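Local coordinates for putative uncharacterized protein pf13_0012 (Plasmodium falciparum, PDB 2VWA) that binds phosphatidylethanolamine through the all-helical soluble domain of a Plasmodium falciparum UIS3-family membrane protein, probably in support of liver-stage development, at residues 19-22 / 23-27; 31-34 / 35-38; 53-56 / 57-61; 72-75 / 76-80; 85-88 / 89-93. One frame throughout, in Å; residues are numbered along the deposited sequence.

Contact 1. Residues 19-22 / 23-27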
# COMPACT_ATOMS: atom_id res chain seq x y z
N VAL A 19 -1.23 -15.96 -5.92
CA VAL A 19 -1.57 -15.60 -7.30
C VAL A 19 -0.26 -15.66 -8.11
O VAL A 19 0.82 -15.70 -7.53
CB VAL A 19 -2.20 -14.19 -7.44
CG1 VAL A 19 -3.48 -14.06 -6.61
CG2 VAL A 19 -1.13 -13.05 -7.11
N SER A 20 -0.34 -15.67 -9.44
CA SER A 20 0.87 -15.70 -10.27
C SER A 20 1.74 -14.45 -10.12
O SER A 20 1.26 -13.38 -9.73
CB SER A 20 0.49 -15.83 -11.74
OG SER A 20 -0.19 -14.67 -12.18
N ILE A 21 3.01 -14.58 -10.45
CA ILE A 21 3.92 -13.44 -10.43
C ILE A 21 3.42 -12.24 -11.29
O ILE A 21 3.47 -11.09 -10.83
CB ILE A 21 5.37 -13.86 -10.81
CG1 ILE A 21 5.94 -14.77 -9.69
CG2 ILE A 21 6.27 -12.64 -11.01
CD1 ILE A 21 7.45 -15.25 -9.89
N LYS A 22 2.93 -12.50 -12.50
CA LYS A 22 2.33 -11.45 -13.33
C LYS A 22 1.20 -10.65 -12.63
O LYS A 22 1.21 -9.42 -12.61
CB LYS A 22 1.88 -12.02 -14.69
CG LYS A 22 3.04 -12.28 -15.63
CD LYS A 22 2.56 -12.78 -17.00
CE LYS A 22 3.75 -12.90 -17.99
NZ LYS A 22 4.64 -14.07 -17.62
N ARG A 23 0.23 -11.36 -12.06
CA ARG A 23 -0.81 -10.74 -11.29
C ARG A 23 -0.30 -10.01 -10.05
O ARG A 23 -0.76 -8.89 -9.77
CB ARG A 23 -1.87 -11.75 -10.93
CG ARG A 23 -2.91 -11.76 -12.02
CD ARG A 23 -3.79 -12.97 -12.02
NE ARG A 23 -4.74 -13.06 -10.91
CZ ARG A 23 -5.79 -12.26 -10.75
NH1 ARG A 23 -5.98 -11.27 -11.58
NH2 ARG A 23 -6.62 -12.45 -9.75
N TYR A 24 0.64 -10.62 -9.33
CA TYR A 24 1.25 -10.00 -8.15
C TYR A 24 1.94 -8.70 -8.55
O TYR A 24 1.68 -7.68 -7.93
CB TYR A 24 2.27 -10.92 -7.48
CG TYR A 24 3.05 -10.20 -6.42
CD1 TYR A 24 2.52 -10.03 -5.17
CD2 TYR A 24 4.31 -9.64 -6.68
CE1 TYR A 24 3.19 -9.34 -4.21
CE2 TYR A 24 4.99 -8.94 -5.71
CZ TYR A 24 4.41 -8.80 -4.48
OH TYR A 24 5.03 -8.13 -3.44
N ASN A 25 2.79 -8.73 -9.56
CA ASN A 25 3.53 -7.53 -9.97
C ASN A 25 2.62 -6.43 -10.47
O ASN A 25 2.87 -5.26 -10.19
CB ASN A 25 4.60 -7.80 -11.04
CG ASN A 25 5.82 -8.58 -10.53
OD1 ASN A 25 6.52 -9.21 -11.34
ND2 ASN A 25 6.07 -8.58 -9.21
N ASN A 26 1.59 -6.78 -11.22
CA ASN A 26 0.71 -5.80 -11.79
C ASN A 26 -0.07 -5.15 -10.64
O ASN A 26 -0.15 -3.94 -10.56
CB ASN A 26 -0.21 -6.44 -12.84
CG ASN A 26 -1.49 -5.61 -13.11
OD1 ASN A 26 -1.45 -4.61 -13.82
ND2 ASN A 26 -2.61 -6.03 -12.52
N PHE A 27 -0.61 -5.97 -9.73
CA PHE A 27 -1.25 -5.51 -8.49
C PHE A 27 -0.38 -4.54 -7.70
O PHE A 27 -0.85 -3.51 -7.24
CB PHE A 27 -1.57 -6.70 -7.58
CG PHE A 27 -2.17 -6.31 -6.25
CD1 PHE A 27 -3.55 -6.12 -6.12
CD2 PHE A 27 -1.36 -6.12 -5.12
CE1 PHE A 27 -4.11 -5.74 -4.87
CE2 PHE A 27 -1.92 -5.71 -3.90
CZ PHE A 27 -3.30 -5.52 -3.78
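S20 and R23 meet where helix 21-41 begins, a worked case of serine N-capping. The hydroxyl of S20 sits between its own backbone N and carbonyl carbon (chi1 66°), which turns OG back over the first turn to accept a weak bond from R23 N at 3.3 Å. The R23 side chain then runs past the same hydroxyl: CB lies 3.6 Å from S20 OG, while CG and CD of R23 follow, both at 4.0 Å from S20 OG. At chi3 the chain bends, and the guanidinium comes to lie obliquely by CB of V19. The helix takes over from the cap with Y24 N to S20 O at 2.9 Å and N25 N to I21 O at 2.8 Å. On the outer surface, I21 and N25 run side by side, CG2 of I21 lying 3.5 Å from OD1 of N25. On the inner side, V19 CG2 packs against Y24 CB at 4.0 Å, closing the turn with an apolar touch. From this start the stretch leans inward: V19 rests on L72, R23 on I70, the Y24 side chain on Q76 and A80 of helix 74-99, and F27 on L64 and Q65 of helix 54-67.

Contact 2. Residues 31-34 / 35-38; sequences ARLS and IQKH. With PTY (phosphatidylethanolamine), chain G.
I35 folds its branch back on A31 in the tight half of this turn, midway along helix 21-41. I35 CG2 takes the position between backbone N and carbonyl carbon and comes to 3.4 Å from A31 O, the oxygen that also accepts I35 N. Beside it, CB of Q36 presses on R32 O at 3.2 Å. I35 faces inward, where it meets Y56 and F60 of helix 54-67 and L88 of helix 74-99. The outer side is looser: L33 runs alongside Q36, its CD2 no nearer than 4.1 Å to Q36 OE1, and K37 drapes CD by L33 O at 3.6 Å before its ammonium leads off. The lipid covers another flank. One face of the R32 guanidinium lies against acyl carbon C21 of phosphatidylethanolamine, while NH2 holds a salt bridge to D83. With its chain extended, Q36 offers NE2 to phosphate oxygen O12 in a weak, bent bond of 3.1 Å. NE2 also bonds E40, and OE1 bonds H87 NE2, so the amide is fixed at both ends. One neutral amide N-H group thus spans a carboxylate and a phosphate, which probably helps to place the head group even though its bond to the lipid is weak.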
# COMPACT_ATOMS: atom_id res chain seq x y z
N ALA A 31 -1.23 -0.78 -6.67
CA ALA A 31 -1.14 -0.40 -5.24
C ALA A 31 -0.14 0.72 -5.01
O ALA A 31 -0.40 1.64 -4.21
CB ALA A 31 -0.80 -1.63 -4.34
N ARG A 32 0.98 0.67 -5.75
CA ARG A 32 1.99 1.74 -5.72
C ARG A 32 1.42 3.10 -6.07
O ARG A 32 1.57 4.05 -5.30
CB ARG A 32 3.19 1.44 -6.61
CG ARG A 32 4.23 0.58 -5.94
CD ARG A 32 5.48 0.49 -6.81
NE ARG A 32 6.23 -0.69 -6.44
CZ ARG A 32 7.02 -1.38 -7.26
NH1 ARG A 32 7.19 -0.97 -8.50
NH2 ARG A 32 7.65 -2.46 -6.81
N LEU A 33 0.78 3.20 -7.24
CA LEU A 33 0.27 4.51 -7.67
C LEU A 33 -0.89 4.93 -6.80
O LEU A 33 -1.10 6.11 -6.56
CB LEU A 33 -0.14 4.52 -9.15
CG LEU A 33 1.06 4.32 -10.09
CD1 LEU A 33 0.59 3.86 -11.48
CD2 LEU A 33 1.94 5.58 -10.19
N SER A 34 -1.63 3.98 -6.29
CA SER A 34 -2.83 4.33 -5.57
C SER A 34 -2.53 4.94 -4.19
O SER A 34 -3.18 5.88 -3.77
CB SER A 34 -3.75 3.11 -5.50
OG SER A 34 -4.70 3.24 -4.47
N ILE A 35 -1.53 4.42 -3.51
CA ILE A 35 -1.20 4.91 -2.20
C ILE A 35 -0.32 6.16 -2.38
O ILE A 35 -0.27 7.03 -1.51
CB ILE A 35 -0.50 3.80 -1.32
CG1 ILE A 35 -0.63 4.11 0.16
CG2 ILE A 35 0.98 3.57 -1.73
CD1 ILE A 35 0.01 3.03 1.06
N GLN A 36 0.37 6.24 -3.51
CA GLN A 36 1.12 7.43 -3.86
C GLN A 36 0.16 8.62 -3.92
O GLN A 36 0.39 9.65 -3.28
CB GLN A 36 1.82 7.24 -5.19
CG GLN A 36 2.48 8.51 -5.67
CD GLN A 36 3.43 8.29 -6.80
OE1 GLN A 36 3.94 7.18 -7.04
NE2 GLN A 36 3.69 9.36 -7.51
N LYS A 37 -0.92 8.48 -4.69
CA LYS A 37 -1.95 9.53 -4.73
C LYS A 37 -2.55 9.86 -3.37
O LYS A 37 -2.77 11.03 -3.08
CB LYS A 37 -3.08 9.20 -5.69
CG LYS A 37 -2.71 9.44 -7.11
CD LYS A 37 -3.47 8.43 -7.96
CE LYS A 37 -3.16 8.61 -9.43
NZ LYS A 37 -4.38 8.21 -10.19
N HIS A 38 -2.83 8.85 -2.56
CA HIS A 38 -3.31 9.12 -1.21
C HIS A 38 -2.27 9.86 -0.38
O HIS A 38 -2.59 10.82 0.31
CB HIS A 38 -3.75 7.85 -0.50
CG HIS A 38 -4.46 8.10 0.79
ND1 HIS A 38 -3.82 8.11 2.01
CD2 HIS A 38 -5.77 8.37 1.05
CE1 HIS A 38 -4.70 8.37 2.97
NE2 HIS A 38 -5.89 8.52 2.41
C1 PTY G . 5.83 10.65 -10.73
C2 PTY G . 4.33 16.31 -8.66
C3 PTY G . 3.64 15.32 -7.73
O4 PTY G . 6.29 9.33 -11.01
C5 PTY G . 5.97 12.46 -9.03
C6 PTY G . 6.06 10.95 -9.25
O7 PTY G . 7.34 10.46 -8.85
C8 PTY G . 7.37 9.84 -7.52
O10 PTY G . 6.82 10.39 -6.58
C11 PTY G . 8.09 8.53 -7.29
C12 PTY G . 9.56 8.66 -7.71
C13 PTY G . 10.46 7.59 -7.11
C14 PTY G . 10.31 6.24 -7.80
C15 PTY G . 11.45 5.95 -8.77
C16 PTY G . 11.08 4.86 -9.77
C17 PTY G . 11.41 3.48 -9.19
C18 PTY G . 11.00 2.35 -10.13
C19 PTY G . 11.73 1.06 -9.75
C20 PTY G . 10.77 0.03 -9.16
C21 PTY G . 11.00 -0.19 -7.67
C22 PTY G . 12.14 -1.18 -7.42
C23 PTY G . 11.64 -2.53 -6.91
C24 PTY G . 11.79 -2.66 -5.40
C25 PTY G . 10.80 -3.70 -4.88
C26 PTY G . 10.63 -3.68 -3.37
C27 PTY G . 9.92 -4.96 -2.94
C28 PTY G . 10.24 -5.39 -1.52
C29 PTY G . 9.26 -6.47 -1.09
C30 PTY G . 7.34 9.09 -11.99
C31 PTY G . 8.79 9.40 -11.66
O30 PTY G . 7.04 8.64 -13.08
C32 PTY G . 9.60 8.11 -11.50
C33 PTY G . 11.09 8.40 -11.60
C34 PTY G . 11.80 7.41 -12.53
C35 PTY G . 13.31 7.44 -12.31
C36 PTY G . 14.05 7.49 -13.64
C37 PTY G . 14.77 6.18 -13.93
C38 PTY G . 14.83 5.90 -15.43
C39 PTY G . 13.95 4.71 -15.82
C40 PTY G . 14.79 3.56 -16.38
C41 PTY G . 14.06 2.22 -16.26
C42 PTY G . 14.78 1.27 -15.31
C43 PTY G . 14.54 -0.18 -15.69
C44 PTY G . 14.16 -1.02 -14.49
P1 PTY G . 3.35 13.03 -9.09
O11 PTY G . 2.81 14.43 -8.49
O12 PTY G . 2.39 11.94 -8.67
O13 PTY G . 3.63 13.23 -10.56
O14 PTY G . 4.76 12.79 -8.33
N1 PTY G . 3.78 17.64 -8.46

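Contact 3. Residues 53-56 / 57-61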
# COMPACT_ATOMS: atom_id res chain seq x y z
N ASN A 53 4.59 4.09 8.23
CA ASN A 53 3.53 3.53 9.01
C ASN A 53 2.99 2.22 8.42
O ASN A 53 2.26 2.24 7.43
CB ASN A 53 2.41 4.54 9.23
CG ASN A 53 1.38 4.03 10.17
OD1 ASN A 53 0.76 3.01 9.91
ND2 ASN A 53 1.21 4.70 11.28
N MSE A 54 3.35 1.11 9.06
CA MSE A 54 3.04 -0.25 8.59
C MSE A 54 1.54 -0.53 8.50
O MSE A 54 1.06 -1.05 7.48
CB MSE A 54 3.70 -1.27 9.51
CG MSE A 54 5.20 -1.13 9.54
SE MSE A 54 5.98 -1.74 7.84
CE MSE A 54 7.00 -3.26 8.56
N GLU A 55 0.82 -0.18 9.55
CA GLU A 55 -0.62 -0.36 9.61
C GLU A 55 -1.33 0.37 8.45
O GLU A 55 -2.28 -0.15 7.85
CB GLU A 55 -1.10 0.10 10.97
CG GLU A 55 -2.59 0.05 11.19
CD GLU A 55 -2.97 0.64 12.57
OE1 GLU A 55 -3.00 -0.15 13.54
OE2 GLU A 55 -3.23 1.88 12.64
N TYR A 56 -0.83 1.56 8.12
CA TYR A 56 -1.27 2.33 6.98
C TYR A 56 -1.08 1.59 5.65
O TYR A 56 -1.98 1.58 4.80
CB TYR A 56 -0.53 3.65 6.99
CG TYR A 56 -0.72 4.51 5.78
CD1 TYR A 56 -2.00 4.85 5.32
CD2 TYR A 56 0.39 5.01 5.11
CE1 TYR A 56 -2.16 5.66 4.21
CE2 TYR A 56 0.25 5.83 4.00
CZ TYR A 56 -1.02 6.14 3.56
OH TYR A 56 -1.16 6.95 2.46
N MSE A 57 0.07 0.97 5.45
CA MSE A 57 0.25 0.24 4.21
C MSE A 57 -0.55 -1.05 4.14
O MSE A 57 -1.08 -1.37 3.09
CB MSE A 57 1.71 0.03 3.87
CG MSE A 57 2.62 0.52 4.90
SE MSE A 57 4.04 1.45 3.99
CE MSE A 57 4.36 2.92 5.23
N GLN A 58 -0.65 -1.75 5.27
CA GLN A 58 -1.48 -2.94 5.38
C GLN A 58 -2.94 -2.65 5.05
O GLN A 58 -3.54 -3.34 4.23
CB GLN A 58 -1.39 -3.52 6.78
CG GLN A 58 -0.26 -4.50 6.98
CD GLN A 58 -0.65 -5.65 7.90
OE1 GLN A 58 -0.75 -5.47 9.12
NE2 GLN A 58 -0.86 -6.84 7.33
N LYS A 59 -3.50 -1.62 5.67
CA LYS A 59 -4.90 -1.26 5.43
C LYS A 59 -5.13 -1.01 3.97
O LYS A 59 -6.18 -1.35 3.43
CB LYS A 59 -5.33 -0.04 6.25
CG LYS A 59 -5.48 -0.29 7.73
CD LYS A 59 -6.06 0.96 8.34
CE LYS A 59 -5.90 1.01 9.84
NZ LYS A 59 -6.93 0.19 10.51
N PHE A 60 -4.11 -0.45 3.32
CA PHE A 60 -4.15 -0.19 1.88
C PHE A 60 -4.11 -1.44 1.00
O PHE A 60 -4.84 -1.54 0.02
CB PHE A 60 -3.02 0.76 1.46
CG PHE A 60 -3.51 1.92 0.71
CD1 PHE A 60 -3.73 1.83 -0.66
CD2 PHE A 60 -3.83 3.10 1.37
CE1 PHE A 60 -4.23 2.93 -1.36
CE2 PHE A 60 -4.34 4.19 0.67
CZ PHE A 60 -4.55 4.10 -0.69
N VAL A 61 -3.25 -2.38 1.37
CA VAL A 61 -3.11 -3.62 0.62
C VAL A 61 -4.38 -4.47 0.81
O VAL A 61 -4.83 -5.14 -0.13
CB VAL A 61 -1.80 -4.40 1.01
CG1 VAL A 61 -1.79 -5.79 0.41
CG2 VAL A 61 -0.55 -3.62 0.58
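Y56 and F60, one turn apart near the start of helix 54-67, point the same way with their rings side by side. The approach is oblique, with CE1 of Y56 and CD2 of F60 4.2 Å apart. Setting CG anti to the backbone N (chi1 172°) sends the Y56 ring toward helix 21-41, where it packs on F39 and its OH is hydrogen-bonded to H38 ND1. H50 meets the same ring edge-to-face. On the flank lined by the N-terminal segment, where both touch I10, E55 and K59 also run side by side, meeting through aliphatic carbons: CG of E55 lies 3.7 Å from CE of K59. Their charged ends remain 4.6 Å apart, OE2 to NZ, beyond a salt bridge, and NZ is instead bonded to K8 O. The third orientation belongs to selenomethionine M57, whose bent chain curls back toward N53 and whose selenium faces K85 and L88 of helix 74-99. N53 itself is the N-cap, its OD1 accepting Y56 N at 2.8 Å, while its O accepts M57 N at 3.2 Å. Beyond the cap, the first full turns continue with Q58 N to M54 O at 2.9 Å. Chemically, the helix shows three sides: an aromatic one with a polar tip toward helix 21-41, M57 toward helix 74-99, and the E55 and K59 side, where opposite charges probably add only a modest attraction.

Contact 4. Residues 72-75 / 76-80; sequences LSKY and QENKA
S73 and Q76 open helix 74-99 with a tight backbone turn, S73 O receiving E77 N at 2.7 Å. Their side chains complete a capping box, the reciprocal exchange in which each residue serves the backbone N-H of the other. A chi1 of 68° tucks S73 OG back toward the helix start, and from there it accepts Q76 N at 3.2 Å. In return, the extended glutamine chain brings OE1 round to S73 N at 3.1 Å. That second bond is nearly straight (175°) and uses a lone pair in the plane of the amide carbonyl. S73 OG also bonds D18 OD1, and the far end of the glutamine amide, NE2, bonds V19 O, so the box is tied to the chain leading into helix 21-41. The E77 carboxylate is held at OE1 by N13 and Q65. On the outer face Y75 and K79 lie side by side, the lysine CD approaching the phenol OH at 3.9 Å. K79 continues to the lipid pocket, where it touches phosphatidylethanolamine and makes a cation-pi contact with Y24. Before the cap, L72 passes at about a right angle to Q76, its CG resting 3.8 Å from Q76 CB. The same leucine then reaches along the helix until its CD2 meets the methyl CB of A80 at 4.2 Å.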
# COMPACT_ATOMS: atom_id res chain seq x y z
N LEU A 72 -4.47 -12.09 -2.62
CA LEU A 72 -3.06 -12.42 -2.42
C LEU A 72 -2.97 -13.45 -1.34
O LEU A 72 -3.88 -13.55 -0.51
CB LEU A 72 -2.29 -11.18 -2.00
CG LEU A 72 -1.54 -10.38 -3.08
CD1 LEU A 72 -2.22 -10.38 -4.43
CD2 LEU A 72 -1.20 -8.94 -2.65
N SER A 73 -1.90 -14.23 -1.34
CA SER A 73 -1.60 -15.04 -0.17
C SER A 73 -0.99 -14.20 0.96
O SER A 73 -0.51 -13.08 0.72
CB SER A 73 -0.66 -16.17 -0.55
OG SER A 73 0.59 -15.66 -0.90
N LYS A 74 -1.01 -14.74 2.19
CA LYS A 74 -0.48 -14.04 3.36
C LYS A 74 0.93 -13.60 3.06
O LYS A 74 1.29 -12.42 3.26
CB LYS A 74 -0.49 -14.92 4.61
CG LYS A 74 -0.36 -14.12 5.94
CD LYS A 74 0.24 -14.94 7.09
CE LYS A 74 -0.82 -15.61 7.99
NZ LYS A 74 -1.55 -16.79 7.37
N TYR A 75 1.73 -14.52 2.52
CA TYR A 75 3.11 -14.22 2.18
C TYR A 75 3.19 -13.11 1.11
O TYR A 75 4.10 -12.26 1.16
CB TYR A 75 3.89 -15.50 1.79
CG TYR A 75 5.10 -15.28 0.90
CD1 TYR A 75 6.40 -15.16 1.43
CD2 TYR A 75 4.95 -15.23 -0.48
CE1 TYR A 75 7.50 -14.98 0.56
CE2 TYR A 75 6.02 -15.05 -1.33
CZ TYR A 75 7.27 -14.91 -0.81
OH TYR A 75 8.28 -14.74 -1.73
N GLN A 76 2.24 -13.10 0.17
CA GLN A 76 2.27 -12.11 -0.89
C GLN A 76 1.83 -10.76 -0.38
O GLN A 76 2.30 -9.75 -0.85
CB GLN A 76 1.39 -12.52 -2.06
CG GLN A 76 2.14 -13.26 -3.14
CD GLN A 76 1.22 -14.02 -4.08
OE1 GLN A 76 0.11 -14.36 -3.72
NE2 GLN A 76 1.69 -14.27 -5.28
N GLU A 77 0.93 -10.76 0.60
CA GLU A 77 0.41 -9.55 1.20
C GLU A 77 1.51 -8.84 2.00
O GLU A 77 1.68 -7.65 1.85
CB GLU A 77 -0.84 -9.87 2.06
CG GLU A 77 -1.39 -8.66 2.83
CD GLU A 77 -2.67 -8.94 3.59
OE1 GLU A 77 -3.70 -9.32 2.95
OE2 GLU A 77 -2.66 -8.75 4.83
N ASN A 78 2.25 -9.59 2.82
CA ASN A 78 3.42 -9.05 3.54
C ASN A 78 4.53 -8.54 2.61
O ASN A 78 5.17 -7.53 2.88
CB ASN A 78 4.00 -10.08 4.51
CG ASN A 78 2.98 -10.53 5.56
OD1 ASN A 78 2.03 -9.82 5.88
ND2 ASN A 78 3.16 -11.75 6.07
N LYS A 79 4.76 -9.24 1.51
CA LYS A 79 5.74 -8.77 0.55
C LYS A 79 5.22 -7.46 -0.16
O LYS A 79 5.99 -6.53 -0.42
CB LYS A 79 6.07 -9.92 -0.41
CG LYS A 79 7.17 -9.64 -1.39
CD LYS A 79 7.74 -10.92 -2.03
CE LYS A 79 8.18 -10.65 -3.49
NZ LYS A 79 7.62 -11.69 -4.47
N ALA A 80 3.92 -7.35 -0.37
CA ALA A 80 3.37 -6.18 -1.03
C ALA A 80 3.47 -4.91 -0.15
O ALA A 80 3.74 -3.82 -0.65
CB ALA A 80 1.94 -6.43 -1.49

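Contact 5. Residues 85-88 / 89-93; sequences KYHL and QKVYA. With PTY (phosphatidylethanolamine), chain G.
The H87 imidazole carries V91 on one face and the Y86 phenol is skirted by K90, two ring contacts on neighbouring residues of helix 74-99, each with a partner one turn on. V91 CG2 stands 4.0 Å from the H87 ring centroid and 28° off its normal, a CH-pi contact over the face. The imidazole is held at NE2 from helix 21-41, which fixes its rotation. The Y86 ring is approached obliquely: NZ of K90 comes within 3.1 Å of CE1, and carbon C24 of phosphatidylethanolamine lies 3.7 Å from CD1. The Q89 amide crosses near CD2, its plane 74° from that of the phenol, and bonds N52 through NE2. Bends at chi3 and chi4 are what bring the K90 ammonium back alongside the tyrosine ring. Along the way its CB touches lipid carbon C13 at 3.7 Å, and CD passes C14. V91 adds CG2 at 3.7 Å from the ester carbonyl oxygen O10 of the lipid. K85, stretched out on another side, brushes NE2 of Q89 with its CE at 3.6 Å. L88 faces inward on Y56. Taken together, the acyl carbons meet the aliphatic length of K90 and the Y86 ring while a V91 methyl lies against the ester carbonyl, so hydrocarbon here is probably met mainly by nonpolar surface even where the residues bear polar ends.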
# COMPACT_ATOMS: atom_id res chain seq x y z
N LYS A 85 6.11 0.25 1.31
CA LYS A 85 7.05 1.00 2.15
C LYS A 85 8.21 1.59 1.37
O LYS A 85 8.48 2.79 1.48
CB LYS A 85 7.58 0.12 3.28
CG LYS A 85 8.46 0.87 4.28
CD LYS A 85 8.79 -0.01 5.44
CE LYS A 85 9.92 0.57 6.25
NZ LYS A 85 10.59 -0.50 7.03
N TYR A 86 8.88 0.78 0.57
CA TYR A 86 10.00 1.23 -0.17
C TYR A 86 9.56 2.36 -1.13
O TYR A 86 10.24 3.40 -1.24
CB TYR A 86 10.66 0.05 -0.92
CG TYR A 86 12.01 0.36 -1.57
CD1 TYR A 86 12.25 0.10 -2.92
CD2 TYR A 86 13.05 0.95 -0.82
CE1 TYR A 86 13.50 0.40 -3.53
CE2 TYR A 86 14.30 1.24 -1.39
CZ TYR A 86 14.52 0.98 -2.74
OH TYR A 86 15.75 1.30 -3.29
N HIS A 87 8.43 2.15 -1.80
CA HIS A 87 7.91 3.10 -2.72
C HIS A 87 7.60 4.42 -2.01
O HIS A 87 8.04 5.48 -2.45
CB HIS A 87 6.67 2.53 -3.41
CG HIS A 87 6.08 3.44 -4.45
ND1 HIS A 87 6.68 3.67 -5.67
CD2 HIS A 87 4.94 4.18 -4.44
CE1 HIS A 87 5.94 4.50 -6.37
NE2 HIS A 87 4.87 4.83 -5.66
N LEU A 88 6.87 4.37 -0.90
CA LEU A 88 6.54 5.62 -0.18
C LEU A 88 7.76 6.44 0.22
O LEU A 88 7.70 7.67 0.20
CB LEU A 88 5.64 5.36 1.03
CG LEU A 88 4.16 5.72 0.92
CD1 LEU A 88 3.65 6.02 -0.50
CD2 LEU A 88 3.35 4.67 1.57
N GLN A 89 8.85 5.76 0.58
CA GLN A 89 10.06 6.44 0.99
C GLN A 89 10.59 7.28 -0.12
O GLN A 89 11.04 8.41 0.10
CB GLN A 89 11.10 5.43 1.45
CG GLN A 89 10.80 4.92 2.86
CD GLN A 89 11.67 3.76 3.26
OE1 GLN A 89 12.49 3.29 2.48
NE2 GLN A 89 11.51 3.29 4.51
N LYS A 90 10.51 6.74 -1.32
CA LYS A 90 10.92 7.44 -2.52
C LYS A 90 9.95 8.58 -2.95
O LYS A 90 10.38 9.65 -3.41
CB LYS A 90 11.06 6.44 -3.65
CG LYS A 90 12.16 5.44 -3.44
CD LYS A 90 12.60 4.98 -4.81
CE LYS A 90 13.02 3.56 -4.84
NZ LYS A 90 11.83 2.67 -4.84
N VAL A 91 8.66 8.35 -2.79
CA VAL A 91 7.70 9.41 -3.03
C VAL A 91 8.02 10.58 -2.07
O VAL A 91 8.13 11.72 -2.50
CB VAL A 91 6.24 8.90 -2.88
CG1 VAL A 91 5.24 10.07 -2.89
CG2 VAL A 91 5.90 7.85 -3.98
N TYR A 92 8.23 10.26 -0.80
CA TYR A 92 8.54 11.26 0.22
C TYR A 92 9.84 12.00 -0.05
O TYR A 92 9.94 13.18 0.20
CB TYR A 92 8.63 10.56 1.57
CG TYR A 92 8.62 11.49 2.77
CD1 TYR A 92 7.74 12.58 2.81
CD2 TYR A 92 9.46 11.27 3.86
CE1 TYR A 92 7.70 13.42 3.90
CE2 TYR A 92 9.43 12.13 4.97
CZ TYR A 92 8.53 13.20 4.97
OH TYR A 92 8.44 14.07 6.02
N ALA A 93 10.84 11.28 -0.52
CA ALA A 93 12.13 11.88 -0.89
C ALA A 93 11.93 12.96 -1.91
O ALA A 93 12.51 14.03 -1.80
CB ALA A 93 13.06 10.84 -1.42
C1 PTY G . 5.83 10.65 -10.73
C2 PTY G . 4.33 16.31 -8.66
C3 PTY G . 3.64 15.32 -7.73
O4 PTY G . 6.29 9.33 -11.01
C5 PTY G . 5.97 12.46 -9.03
C6 PTY G . 6.06 10.95 -9.25
O7 PTY G . 7.34 10.46 -8.85
C8 PTY G . 7.37 9.84 -7.52
O10 PTY G . 6.82 10.39 -6.58
C11 PTY G . 8.09 8.53 -7.29
C12 PTY G . 9.56 8.66 -7.71
C13 PTY G . 10.46 7.59 -7.11
C14 PTY G . 10.31 6.24 -7.80
C15 PTY G . 11.45 5.95 -8.77
C16 PTY G . 11.08 4.86 -9.77
C17 PTY G . 11.41 3.48 -9.19
C18 PTY G . 11.00 2.35 -10.13
C19 PTY G . 11.73 1.06 -9.75
C20 PTY G . 10.77 0.03 -9.16
C21 PTY G . 11.00 -0.19 -7.67
C22 PTY G . 12.14 -1.18 -7.42
C23 PTY G . 11.64 -2.53 -6.91
C24 PTY G . 11.79 -2.66 -5.40
C25 PTY G . 10.80 -3.70 -4.88
C26 PTY G . 10.63 -3.68 -3.37
C27 PTY G . 9.92 -4.96 -2.94
C28 PTY G . 10.24 -5.39 -1.52
C29 PTY G . 9.26 -6.47 -1.09
C30 PTY G . 7.34 9.09 -11.99
C31 PTY G . 8.79 9.40 -11.66
O30 PTY G . 7.04 8.64 -13.08
C32 PTY G . 9.60 8.11 -11.50
C33 PTY G . 11.09 8.40 -11.60
C34 PTY G . 11.80 7.41 -12.53
C35 PTY G . 13.31 7.44 -12.31
C36 PTY G . 14.05 7.49 -13.64
C37 PTY G . 14.77 6.18 -13.93
C38 PTY G . 14.83 5.90 -15.43
C39 PTY G . 13.95 4.71 -15.82
C40 PTY G . 14.79 3.56 -16.38
C41 PTY G . 14.06 2.22 -16.26
C42 PTY G . 14.78 1.27 -15.31
C43 PTY G . 14.54 -0.18 -15.69
C44 PTY G . 14.16 -1.02 -14.49
P1 PTY G . 3.35 13.03 -9.09
O11 PTY G . 2.81 14.43 -8.49
O12 PTY G . 2.39 11.94 -8.67
O13 PTY G . 3.63 13.23 -10.56
O14 PTY G . 4.76 12.79 -8.33
N1 PTY G . 3.78 17.64 -8.46

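Overall arrangement
All five contacts lie on three helices of one small bundle: contacts 1 and 2 on helix 21-41, contact 3 on helix 54-67, contacts 4 and 5 on helix 74-99. Contacts 2 and 5, about 11 Å apart centre to centre, line the phosphatidylethanolamine pocket together, tied by a probable hydrogen bond (Q36 OE1 to H87 NE2, 2.9 Å). Contact 4, about 19 Å from contact 5 between centres, adds K79 farther along the lipid. Contact 1 lies about 11 Å from contact 4, again between centres. Contact 3 stands behind the pocket, about 12 Å from contact 2 by centres; its V61 CG1 packs on A80 CB of contact 4 at 4.2 Å.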